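Local coordinates for protein catalase (Bacillus pumilus, PDB 4QON) that carries haem and, as a catalase, breaks hydrogen peroxide down to water and dioxygen, at residues D110-A115 with A189-M194; L132-I137 with S174-T179. One frame throughout, in Å; residues are numbered along the deposited sequence.

Contact 1 (D110-A115 with A189-M194); sequences DPRGFA and ANYAEM. With CAQ (catechol), chain H; HEM (protoporphyrin IX containing Fe), chain E.
Met194 lies across Arg112 at about a right angle, joining the loop 189-194 to the start of strand 113-120 in the antiparallel beta-barrel of the haem catalase fold. Its sulfur does the touching here: Met194 SD sits 3.5 Å from Arg112 CB. The turn about the Met194 CG-SD bond (chi3 72°) brings the terminal methyl to Phe114, Met194 CE coming to 3.9 Å from Phe114 CD2 at an oblique approach. The two side chains run past each other in opposite directions; Phe114 also stacks on Trp218. Arg112 has a second neighbour in Tyr191, whose ring edge it crosses, with Arg112 CG 4.1 Å from Tyr191 CE1. The tyrosine hydroxyl goes to Glu106. The guanidinium folds back on its own segment, Arg112 NH1 giving a bond of 2.9 Å to Asp110 O, with that oxygen lying in the guanidinium plane, and NH1 also donates to Leu108 O. With an alanine here, Asp110 O and Leu108 O would probably lose their shared donor and a gap would open at the Tyr191 ring edge. The segment also borders two bound groups. Gly113 CA packs 3.4 Å from the haem methyl CMD, where a side chain would run into the porphyrin. The Asp110 carboxylate divides its oxygens: OD2 takes the backbone N of Val98 and Ile99, while OD1 accepts the hydroxyl O4 of a catechol at 2.9 Å.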
ATOM      1  N   ASP A 110      16.978 -10.460 -25.471  1.00 24.75           N
ATOM      2  CA  ASP A 110      16.319 -10.897 -24.210  1.00 24.46           C
ATOM      3  C   ASP A 110      15.653 -12.257 -24.522  1.00 22.95           C
ATOM      4  O   ASP A 110      15.076 -12.433 -25.588  1.00 22.97           O
ATOM      5  CB  ASP A 110      15.250  -9.858 -23.760  1.00 24.41           C
ATOM      6  CG  ASP A 110      15.585  -9.132 -22.412  1.00 26.01           C
ATOM      7  OD1 ASP A 110      16.613  -9.454 -21.733  1.00 26.61           O
ATOM      8  OD2 ASP A 110      14.774  -8.237 -22.002  1.00 25.01           O
ATOM      9  N   PRO A 111      15.612 -13.170 -23.534  1.00 23.12           N
ATOM     10  CA  PRO A 111      14.558 -14.189 -23.604  1.00 21.72           C
ATOM     11  C   PRO A 111      13.194 -13.521 -23.759  1.00 21.78           C
ATOM     12  O   PRO A 111      13.063 -12.333 -23.433  1.00 23.16           O
ATOM     13  CB  PRO A 111      14.685 -14.915 -22.246  1.00 21.40           C
ATOM     14  CG  PRO A 111      16.047 -14.551 -21.785  1.00 21.54           C
ATOM     15  CD  PRO A 111      16.253 -13.161 -22.207  1.00 21.27           C
ATOM     16  N   ARG A 112      12.199 -14.284 -24.204  1.00 21.53           N
ATOM     17  CA  ARG A 112      10.837 -13.818 -24.240  1.00 21.17           C
ATOM     18  C   ARG A 112       9.996 -14.733 -23.327  1.00 20.10           C
ATOM     19  O   ARG A 112      10.115 -15.947 -23.377  1.00 19.70           O
ATOM     20  CB  ARG A 112      10.281 -13.848 -25.679  1.00 22.16           C
ATOM     21  CG  ARG A 112      10.331 -12.517 -26.414  1.00 22.39           C
ATOM     22  CD  ARG A 112      11.715 -11.912 -26.494  1.00 22.54           C
ATOM     23  NE  ARG A 112      11.689 -10.653 -27.240  1.00 22.31           N
ATOM     24  CZ  ARG A 112      12.759  -9.898 -27.503  1.00 22.30           C
ATOM     25  NH1 ARG A 112      13.952 -10.245 -27.039  1.00 22.14           N
ATOM     26  NH2 ARG A 112      12.609  -8.774 -28.208  1.00 21.52           N
ATOM     27  N   GLY A 113       9.160 -14.107 -22.509  1.00 18.59           N
ATOM     28  CA  GLY A 113       8.172 -14.845 -21.760  1.00 17.93           C
ATOM     29  C   GLY A 113       7.012 -15.323 -22.547  1.00 17.74           C
ATOM     30  O   GLY A 113       6.623 -14.702 -23.547  1.00 18.22           O
ATOM     31  N   PHE A 114       6.474 -16.461 -22.112  1.00 18.61           N
ATOM     32  CA  PHE A 114       5.489 -17.242 -22.824  1.00 19.72           C
ATOM     33  C   PHE A 114       4.665 -17.898 -21.701  1.00 19.26           C
ATOM     34  O   PHE A 114       4.891 -19.042 -21.350  1.00 19.33           O
ATOM     35  CB  PHE A 114       6.202 -18.301 -23.705  1.00 21.13           C
ATOM     36  CG  PHE A 114       5.339 -18.892 -24.799  1.00 22.57           C
ATOM     37  CD1 PHE A 114       4.054 -19.382 -24.542  1.00 22.47           C
ATOM     38  CD2 PHE A 114       5.819 -18.982 -26.110  1.00 22.44           C
ATOM     39  CE1 PHE A 114       3.276 -19.919 -25.561  1.00 23.61           C
ATOM     40  CE2 PHE A 114       5.044 -19.508 -27.117  1.00 23.18           C
ATOM     41  CZ  PHE A 114       3.776 -19.977 -26.854  1.00 22.98           C
ATOM     42  N   ALA A 115       3.740 -17.137 -21.121  1.00 18.16           N
ATOM     43  CA  ALA A 115       2.997 -17.576 -19.987  1.00 17.40           C
ATOM     44  C   ALA A 115       1.583 -17.956 -20.407  1.00 16.58           C
ATOM     45  O   ALA A 115       0.877 -17.128 -20.900  1.00 16.58           O
ATOM     46  CB  ALA A 115       3.007 -16.449 -18.950  1.00 16.53           C
ATOM     47  N   ALA A 189      11.434 -12.161 -34.040  1.00 22.02           N
ATOM     48  CA  ALA A 189      10.858 -11.177 -34.931  1.00 23.08           C
ATOM     49  C   ALA A 189       9.588 -10.588 -34.403  1.00 22.83           C
ATOM     50  O   ALA A 189       9.263  -9.410 -34.644  1.00 23.41           O
ATOM     51  CB  ALA A 189      10.529 -11.817 -36.268  1.00 23.81           C
ATOM     52  N   ASN A 190       8.806 -11.435 -33.763  1.00 22.01           N
ATOM     53  CA  ASN A 190       7.684 -10.976 -32.992  1.00 22.51           C
ATOM     54  C   ASN A 190       7.272 -12.120 -31.992  1.00 22.97           C
ATOM     55  O   ASN A 190       7.949 -13.169 -31.903  1.00 23.67           O
ATOM     56  CB  ASN A 190       6.595 -10.562 -33.987  1.00 22.06           C
ATOM     57  CG  ASN A 190       6.276 -11.643 -34.966  1.00 23.20           C
ATOM     58  OD1 ASN A 190       5.874 -12.739 -34.568  1.00 24.99           O
ATOM     59  ND2 ASN A 190       6.493 -11.371 -36.257  1.00 22.09           N
ATOM     60  N   TYR A 191       6.128 -11.988 -31.341  1.00 23.74           N
ATOM     61  CA  TYR A 191       5.668 -13.008 -30.442  1.00 23.37           C
ATOM     62  C   TYR A 191       5.045 -14.248 -31.100  1.00 25.50           C
ATOM     63  O   TYR A 191       4.920 -15.293 -30.442  1.00 25.97           O
ATOM     64  CB  TYR A 191       4.653 -12.372 -29.452  1.00 23.95           C
ATOM     65  CG  TYR A 191       5.203 -11.285 -28.555  1.00 22.49           C
ATOM     66  CD1 TYR A 191       6.356 -11.467 -27.791  1.00 22.63           C
ATOM     67  CD2 TYR A 191       4.530 -10.060 -28.410  1.00 22.28           C
ATOM     68  CE1 TYR A 191       6.822 -10.465 -26.894  1.00 21.57           C
ATOM     69  CE2 TYR A 191       4.983  -9.063 -27.505  1.00 21.96           C
ATOM     70  CZ  TYR A 191       6.136  -9.241 -26.776  1.00 21.50           C
ATOM     71  OH  TYR A 191       6.592  -8.239 -25.916  1.00 21.60           O
ATOM     72  N   ALA A 192       4.584 -14.119 -32.354  1.00 24.00           N
ATOM     73  CA  ALA A 192       3.843 -15.178 -33.027  1.00 25.17           C
ATOM     74  C   ALA A 192       4.837 -16.153 -33.655  1.00 25.25           C
ATOM     75  O   ALA A 192       4.634 -17.356 -33.607  1.00 25.79           O
ATOM     76  CB  ALA A 192       2.932 -14.595 -34.083  1.00 25.84           C
ATOM     77  N   GLU A 193       5.952 -15.636 -34.133  1.00 24.38           N
ATOM     78  CA  GLU A 193       6.918 -16.452 -34.890  1.00 26.43           C
ATOM     79  C   GLU A 193       8.059 -16.872 -33.976  1.00 25.34           C
ATOM     80  O   GLU A 193       9.207 -16.534 -34.188  1.00 24.78           O
ATOM     81  CB  GLU A 193       7.406 -15.672 -36.126  1.00 26.30           C
ATOM     82  CG  GLU A 193       6.329 -15.436 -37.185  1.00 27.52           C
ATOM     83  CD  GLU A 193       6.828 -14.606 -38.373  1.00 29.13           C
ATOM     84  OE1 GLU A 193       6.475 -13.420 -38.493  1.00 31.94           O
ATOM     85  OE2 GLU A 193       7.559 -15.138 -39.218  1.00 31.49           O
ATOM     86  N   MET A 194       7.686 -17.612 -32.940  1.00 25.98           N
ATOM     87  CA  MET A 194       8.474 -17.746 -31.744  1.00 25.36           C
ATOM     88  C   MET A 194       8.243 -19.089 -31.117  1.00 24.43           C
ATOM     89  O   MET A 194       7.103 -19.519 -30.958  1.00 24.29           O
ATOM     90  CB  MET A 194       8.097 -16.594 -30.773  1.00 24.58           C
ATOM     91  CG  MET A 194       8.999 -16.462 -29.570  1.00 24.82           C
ATOM     92  SD  MET A 194       8.562 -15.054 -28.459  1.00 23.43           S
ATOM     93  CE  MET A 194       7.059 -15.646 -27.689  1.00 23.62           C
TER
HETATM   94  C1  CAQ H 504      22.577 -10.454 -22.152  1.00 43.77           C
HETATM   95  C2  CAQ H 504      21.523  -9.657 -22.554  1.00 42.11           C
HETATM   96  C3  CAQ H 504      20.246  -9.933 -22.076  1.00 42.16           C
HETATM   97  O3  CAQ H 504      19.175  -9.192 -22.389  1.00 41.53           O
HETATM   98  C4  CAQ H 504      20.008 -11.054 -21.163  1.00 42.16           C
HETATM   99  O4  CAQ H 504      18.715 -11.257 -20.743  1.00 43.48           O
HETATM  100  C5  CAQ H 504      21.097 -11.843 -20.785  1.00 41.76           C
HETATM  101  C6  CAQ H 504      22.373 -11.539 -21.280  1.00 42.94           C
HETATM  102  CHA HEM E 501       7.706 -13.062 -14.168  0.50 14.44           C
HETATM  103  CHB HEM E 501      10.565 -14.501 -10.589  0.50 14.32           C
HETATM  104  CHC HEM E 501      12.658 -17.778 -13.560  0.50 15.25           C
HETATM  105  CHD HEM E 501       9.319 -16.731 -16.929  0.50 15.39           C
HETATM  106  C1A HEM E 501       8.314 -13.172 -12.949  0.50 14.15           C
HETATM  107  C2A HEM E 501       8.025 -12.325 -11.813  0.50 13.55           C
HETATM  108  C3A HEM E 501       8.840 -12.741 -10.812  0.50 13.77           C
HETATM  109  C4A HEM E 501       9.613 -13.836 -11.317  0.50 14.39           C
HETATM  110  CMA HEM E 501       8.876 -12.196  -9.393  0.50 13.54           C
HETATM  111  CAA HEM E 501       6.986 -11.213 -11.752  0.50 12.93           C
HETATM  112  CBA HEM E 501       5.585 -11.863 -11.639  0.50 12.68           C
HETATM  113  CGA HEM E 501       4.441 -10.876 -11.401  0.50 12.44           C
HETATM  114  O1A HEM E 501       3.225 -11.212 -11.639  0.50 12.06           O
HETATM  115  O2A HEM E 501       4.700  -9.746 -10.936  0.50 11.80           O
HETATM  116  C1B HEM E 501      11.367 -15.503 -11.145  0.50 14.91           C
HETATM  117  C2B HEM E 501      12.398 -16.162 -10.383  0.50 14.93           C
HETATM  118  C3B HEM E 501      12.990 -17.050 -11.191  0.50 15.03           C
HETATM  119  C4B HEM E 501      12.287 -16.980 -12.488  0.50 15.17           C
HETATM  120  CMB HEM E 501      12.814 -15.942  -8.954  0.50 14.79           C
HETATM  121  CAB HEM E 501      14.097 -17.968 -10.840  0.50 15.51           C
HETATM  122  CBB HEM E 501      14.529 -18.001  -9.587  0.50 15.73           C
HETATM  123  C1C HEM E 501      11.908 -17.814 -14.720  0.50 15.48           C
HETATM  124  C2C HEM E 501      11.934 -18.834 -15.671  0.50 15.56           C
HETATM  125  C3C HEM E 501      10.991 -18.514 -16.624  0.50 15.56           C
HETATM  126  C4C HEM E 501      10.345 -17.332 -16.260  0.50 15.57           C
HETATM  127  CMC HEM E 501      12.808 -20.061 -15.709  0.50 15.59           C
HETATM  128  CAC HEM E 501      10.580 -19.366 -17.717  0.50 15.51           C
HETATM  129  CBC HEM E 501      10.743 -20.658 -17.470  0.50 15.69           C
HETATM  130  C1D HEM E 501       8.655 -15.617 -16.438  0.50 14.98           C
HETATM  131  C2D HEM E 501       7.590 -14.983 -17.199  0.50 14.80           C
HETATM  132  C3D HEM E 501       7.156 -13.948 -16.443  0.50 14.60           C
HETATM  133  C4D HEM E 501       7.931 -13.972 -15.195  0.50 14.69           C
HETATM  134  CMD HEM E 501       7.141 -15.407 -18.581  0.50 14.88           C
HETATM  135  CAD HEM E 501       6.058 -12.983 -16.801  0.50 14.45           C
HETATM  136  CBD HEM E 501       4.679 -13.583 -16.473  0.50 14.27           C
HETATM  137  CGD HEM E 501       3.641 -12.567 -16.919  0.50 14.17           C
HETATM  138  O1D HEM E 501       3.377 -12.472 -18.141  0.50 14.20           O
HETATM  139  O2D HEM E 501       3.092 -11.820 -16.081  0.50 13.62           O
HETATM  140  NA  HEM E 501       9.289 -14.101 -12.634  0.50 14.43           N
HETATM  141  NB  HEM E 501      11.338 -16.051 -12.387  0.50 15.02           N
HETATM  142  NC  HEM E 501      10.897 -16.965 -15.063  0.50 15.64           N
HETATM  143  ND  HEM E 501       8.784 -15.013 -15.238  0.50 15.25           N
HETATM  144 FE   HEM E 501      10.015 -15.499 -13.919  0.50 16.04          FE

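Contact 2 (L132-I137 with S174-T179); sequences LPIFFI and STHMLT. With CAQ (catechol), chain G.
Phe136 and Ser174 bring the two backbones to 4.1 Å between their CA atoms, where the loop 132-137 meets helix 175-181, and a water a little further on accepts a hydrogen bond from Met177 N while donating one to Phe135 O. Met177 buries the most surface of the contact. Its CG stands anti to the backbone N (chi1 -178°), which sets that methylene squarely over the Phe136 ring, 3.6 Å from Met177 CG to the ring centroid, a CH-pi contact. A bend at chi2 then carries the sulfur to Ile134, with Met177 SD 3.2 Å from Ile134 O, while SD also makes a Met-aromatic contact with Phe136. The methyl ends among Ile134 O, Phe136 and Leu132, with Met177 CE 3.8 Å from Leu132 CD1. Leu178 CD2 meets the Phe136 ring at its edge. Beside this cluster Ile134 crosses His176 at about a right angle and lays its CD1 over the imidazole face, 3.4 Å from the ring centroid; His176 ND1 is hydrogen-bonded to Thr282 O. The phenylalanines also border a catechol: Phe135 CE1 is 3.4 Å from its C5, and Phe136 CE1 is near its C6. That catechol is hydrogen-bonded to His57 and Asn130 and lies beside the iron. Phe136 rests on helix 175-181 and its CD1 covers one face of Phe135, consistent with a wall of a catalase's distal haem pocket.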
ATOM      1  N   LEU A 132      13.130 -19.586 -25.075  1.00 24.03           N
ATOM      2  CA  LEU A 132      14.312 -20.487 -24.966  1.00 24.65           C
ATOM      3  C   LEU A 132      14.126 -21.553 -23.863  1.00 25.05           C
ATOM      4  O   LEU A 132      13.442 -21.324 -22.853  1.00 24.33           O
ATOM      5  CB  LEU A 132      15.599 -19.688 -24.676  1.00 25.55           C
ATOM      6  CG  LEU A 132      15.828 -18.394 -25.473  1.00 24.94           C
ATOM      7  CD1 LEU A 132      17.067 -17.656 -24.999  1.00 23.82           C
ATOM      8  CD2 LEU A 132      15.932 -18.678 -26.948  1.00 26.86           C
ATOM      9  N   PRO A 133      14.724 -22.738 -24.042  1.00 24.09           N
ATOM     10  CA  PRO A 133      14.320 -23.919 -23.264  1.00 23.77           C
ATOM     11  C   PRO A 133      15.155 -24.196 -22.036  1.00 23.45           C
ATOM     12  O   PRO A 133      14.886 -25.186 -21.343  1.00 23.04           O
ATOM     13  CB  PRO A 133      14.490 -25.077 -24.306  1.00 23.47           C
ATOM     14  CG  PRO A 133      15.628 -24.607 -25.110  1.00 24.24           C
ATOM     15  CD  PRO A 133      15.415 -23.132 -25.288  1.00 24.74           C
ATOM     16  N   ILE A 134      16.160 -23.368 -21.773  1.00 23.75           N
ATOM     17  CA  ILE A 134      17.026 -23.510 -20.593  1.00 24.56           C
ATOM     18  C   ILE A 134      17.173 -22.180 -19.885  1.00 23.54           C
ATOM     19  O   ILE A 134      16.608 -21.190 -20.313  1.00 24.13           O
ATOM     20  CB  ILE A 134      18.399 -24.036 -20.958  1.00 26.14           C
ATOM     21  CG1 ILE A 134      19.034 -23.172 -22.061  1.00 27.35           C
ATOM     22  CG2 ILE A 134      18.334 -25.480 -21.417  1.00 26.31           C
ATOM     23  CD1 ILE A 134      20.502 -23.417 -22.114  1.00 28.88           C
ATOM     24  N   PHE A 135      17.914 -22.160 -18.789  1.00 23.47           N
ATOM     25  CA  PHE A 135      18.150 -20.921 -18.061  1.00 23.31           C
ATOM     26  C   PHE A 135      19.645 -20.713 -17.739  1.00 23.11           C
ATOM     27  O   PHE A 135      20.454 -21.619 -17.897  1.00 21.88           O
ATOM     28  CB  PHE A 135      17.313 -20.881 -16.760  1.00 22.83           C
ATOM     29  CG  PHE A 135      16.811 -19.493 -16.395  1.00 22.72           C
ATOM     30  CD1 PHE A 135      16.000 -18.813 -17.245  1.00 22.05           C
ATOM     31  CD2 PHE A 135      17.168 -18.881 -15.186  1.00 21.97           C
ATOM     32  CE1 PHE A 135      15.556 -17.530 -16.937  1.00 22.13           C
ATOM     33  CE2 PHE A 135      16.726 -17.611 -14.869  1.00 21.87           C
ATOM     34  CZ  PHE A 135      15.906 -16.941 -15.742  1.00 21.61           C
ATOM     35  N   PHE A 136      19.954 -19.512 -17.264  1.00 23.05           N
ATOM     36  CA  PHE A 136      21.304 -19.048 -16.946  1.00 23.98           C
ATOM     37  C   PHE A 136      21.829 -19.666 -15.644  1.00 23.87           C
ATOM     38  O   PHE A 136      23.034 -19.792 -15.459  1.00 23.47           O
ATOM     39  CB  PHE A 136      21.303 -17.557 -16.684  1.00 25.31           C
ATOM     40  CG  PHE A 136      20.751 -16.724 -17.808  1.00 26.74           C
ATOM     41  CD1 PHE A 136      19.403 -16.356 -17.825  1.00 26.65           C
ATOM     42  CD2 PHE A 136      21.615 -16.194 -18.768  1.00 27.46           C
ATOM     43  CE1 PHE A 136      18.904 -15.568 -18.839  1.00 26.34           C
ATOM     44  CE2 PHE A 136      21.137 -15.380 -19.762  1.00 27.58           C
ATOM     45  CZ  PHE A 136      19.770 -15.072 -19.806  1.00 27.41           C
ATOM     46  N   ILE A 137      20.910 -19.978 -14.729  1.00 22.87           N
ATOM     47  CA  ILE A 137      21.247 -20.395 -13.353  1.00 23.58           C
ATOM     48  C   ILE A 137      20.403 -21.619 -12.984  1.00 23.35           C
ATOM     49  O   ILE A 137      19.464 -21.941 -13.705  1.00 21.84           O
ATOM     50  CB  ILE A 137      21.083 -19.251 -12.316  1.00 24.84           C
ATOM     51  CG1 ILE A 137      19.695 -18.583 -12.399  1.00 24.82           C
ATOM     52  CG2 ILE A 137      22.168 -18.185 -12.511  1.00 25.30           C
ATOM     53  CD1 ILE A 137      19.395 -17.679 -11.222  1.00 25.07           C
ATOM     54  N   SER A 174      25.977 -20.704 -16.723  1.00 23.43           N
ATOM     55  CA  SER A 174      25.276 -19.858 -17.724  1.00 23.34           C
ATOM     56  C   SER A 174      25.664 -20.106 -19.186  1.00 23.58           C
ATOM     57  O   SER A 174      25.057 -19.570 -20.128  1.00 23.86           O
ATOM     58  CB  SER A 174      25.505 -18.388 -17.402  1.00 22.53           C
ATOM     59  OG  SER A 174      26.875 -18.026 -17.498  1.00 22.69           O
ATOM     60  N   THR A 175      26.693 -20.910 -19.386  1.00 25.06           N
ATOM     61  CA  THR A 175      27.349 -20.981 -20.701  1.00 23.79           C
ATOM     62  C   THR A 175      26.408 -21.543 -21.795  1.00 24.00           C
ATOM     63  O   THR A 175      26.385 -21.049 -22.918  1.00 23.18           O
ATOM     64  CB  THR A 175      28.648 -21.823 -20.575  1.00 24.82           C
ATOM     65  OG1 THR A 175      29.493 -21.266 -19.553  1.00 24.02           O
ATOM     66  CG2 THR A 175      29.399 -21.873 -21.911  1.00 25.38           C
ATOM     67  N   HIS A 176      25.622 -22.588 -21.481  1.00 24.08           N
ATOM     68  CA  HIS A 176      24.643 -23.084 -22.450  1.00 24.37           C
ATOM     69  C   HIS A 176      23.638 -22.010 -22.846  1.00 23.95           C
ATOM     70  O   HIS A 176      23.356 -21.777 -24.007  1.00 23.73           O
ATOM     71  CB  HIS A 176      23.932 -24.321 -21.879  1.00 24.62           C
ATOM     72  CG  HIS A 176      23.154 -25.117 -22.876  1.00 25.42           C
ATOM     73  ND1 HIS A 176      22.282 -26.124 -22.495  1.00 25.96           N
ATOM     74  CD2 HIS A 176      23.123 -25.089 -24.228  1.00 26.31           C
ATOM     75  CE1 HIS A 176      21.698 -26.622 -23.570  1.00 25.71           C
ATOM     76  NE2 HIS A 176      22.238 -26.050 -24.632  1.00 27.66           N
ATOM     77  N   MET A 177      23.042 -21.366 -21.856  1.00 22.87           N
ATOM     78  CA  MET A 177      22.026 -20.343 -22.136  1.00 24.01           C
ATOM     79  C   MET A 177      22.546 -19.190 -22.985  1.00 23.96           C
ATOM     80  O   MET A 177      21.889 -18.768 -23.940  1.00 24.24           O
ATOM     81  CB  MET A 177      21.442 -19.799 -20.831  1.00 22.66           C
ATOM     82  CG  MET A 177      20.335 -18.756 -20.987  1.00 23.15           C
ATOM     83  SD  MET A 177      18.827 -19.378 -21.768  1.00 24.64           S
ATOM     84  CE  MET A 177      17.671 -18.106 -21.268  1.00 22.84           C
ATOM     85  N   LEU A 178      23.746 -18.716 -22.677  1.00 24.59           N
ATOM     86  CA  LEU A 178      24.349 -17.631 -23.473  1.00 24.28           C
ATOM     87  C   LEU A 178      24.578 -18.048 -24.947  1.00 25.14           C
ATOM     88  O   LEU A 178      24.478 -17.240 -25.858  1.00 25.42           O
ATOM     89  CB  LEU A 178      25.634 -17.123 -22.814  1.00 24.85           C
ATOM     90  CG  LEU A 178      25.406 -16.486 -21.428  1.00 25.54           C
ATOM     91  CD1 LEU A 178      26.676 -16.384 -20.637  1.00 26.10           C
ATOM     92  CD2 LEU A 178      24.857 -15.073 -21.572  1.00 25.52           C
ATOM     93  N   THR A 179      24.897 -19.324 -25.142  1.00 26.66           N
ATOM     94  CA  THR A 179      25.049 -19.888 -26.466  1.00 28.81           C
ATOM     95  C   THR A 179      23.748 -19.877 -27.297  1.00 28.64           C
ATOM     96  O   THR A 179      23.816 -19.857 -28.530  1.00 29.49           O
ATOM     97  CB  THR A 179      25.683 -21.301 -26.356  1.00 28.73           C
ATOM     98  OG1 THR A 179      26.894 -21.208 -25.594  1.00 30.91           O
ATOM     99  CG2 THR A 179      26.021 -21.868 -27.713  1.00 29.93           C
TER
HETATM  100  C1  CAQ G 503      16.058 -13.024 -16.242  1.00 27.72           C
HETATM  101  C2  CAQ G 503      14.915 -13.134 -15.488  1.00 27.63           C
HETATM  102  C3  CAQ G 503      13.822 -13.808 -15.987  1.00 27.24           C
HETATM  103  O3  CAQ G 503      12.667 -13.976 -15.284  1.00 28.46           O
HETATM  104  C4  CAQ G 503      13.916 -14.406 -17.342  1.00 26.90           C
HETATM  105  O4  CAQ G 503      12.848 -15.083 -17.762  1.00 25.89           O
HETATM  106  C5  CAQ G 503      15.084 -14.315 -18.082  1.00 27.26           C
HETATM  107  C6  CAQ G 503      16.136 -13.604 -17.518  1.00 28.83           C
HETATM  108  O   HOH W   1      22.908 -22.194 -19.175  1.00 22.20           O

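Overall arrangement
From the N terminus the chain enters contact 1 at 110-115, runs through the hairpin of strands 113-120 and 123-130, and reaches 132-137, the first half of contact 2. Helices 143-150 and 161-169 lie within the excursion that contact 2 closes when 174-179 returns to that loop. Helix 175-181 then leads to the loop 189-194, which comes back to the barrel strand and closes contact 1 around the smaller loop. The two contacts therefore nest without crossing, their centres about 16 Å apart. They also touch, since Pro111 CG packs 3.9 Å from Met177 CE, joining the loop that leads into strand 113-120 to helix 175-181.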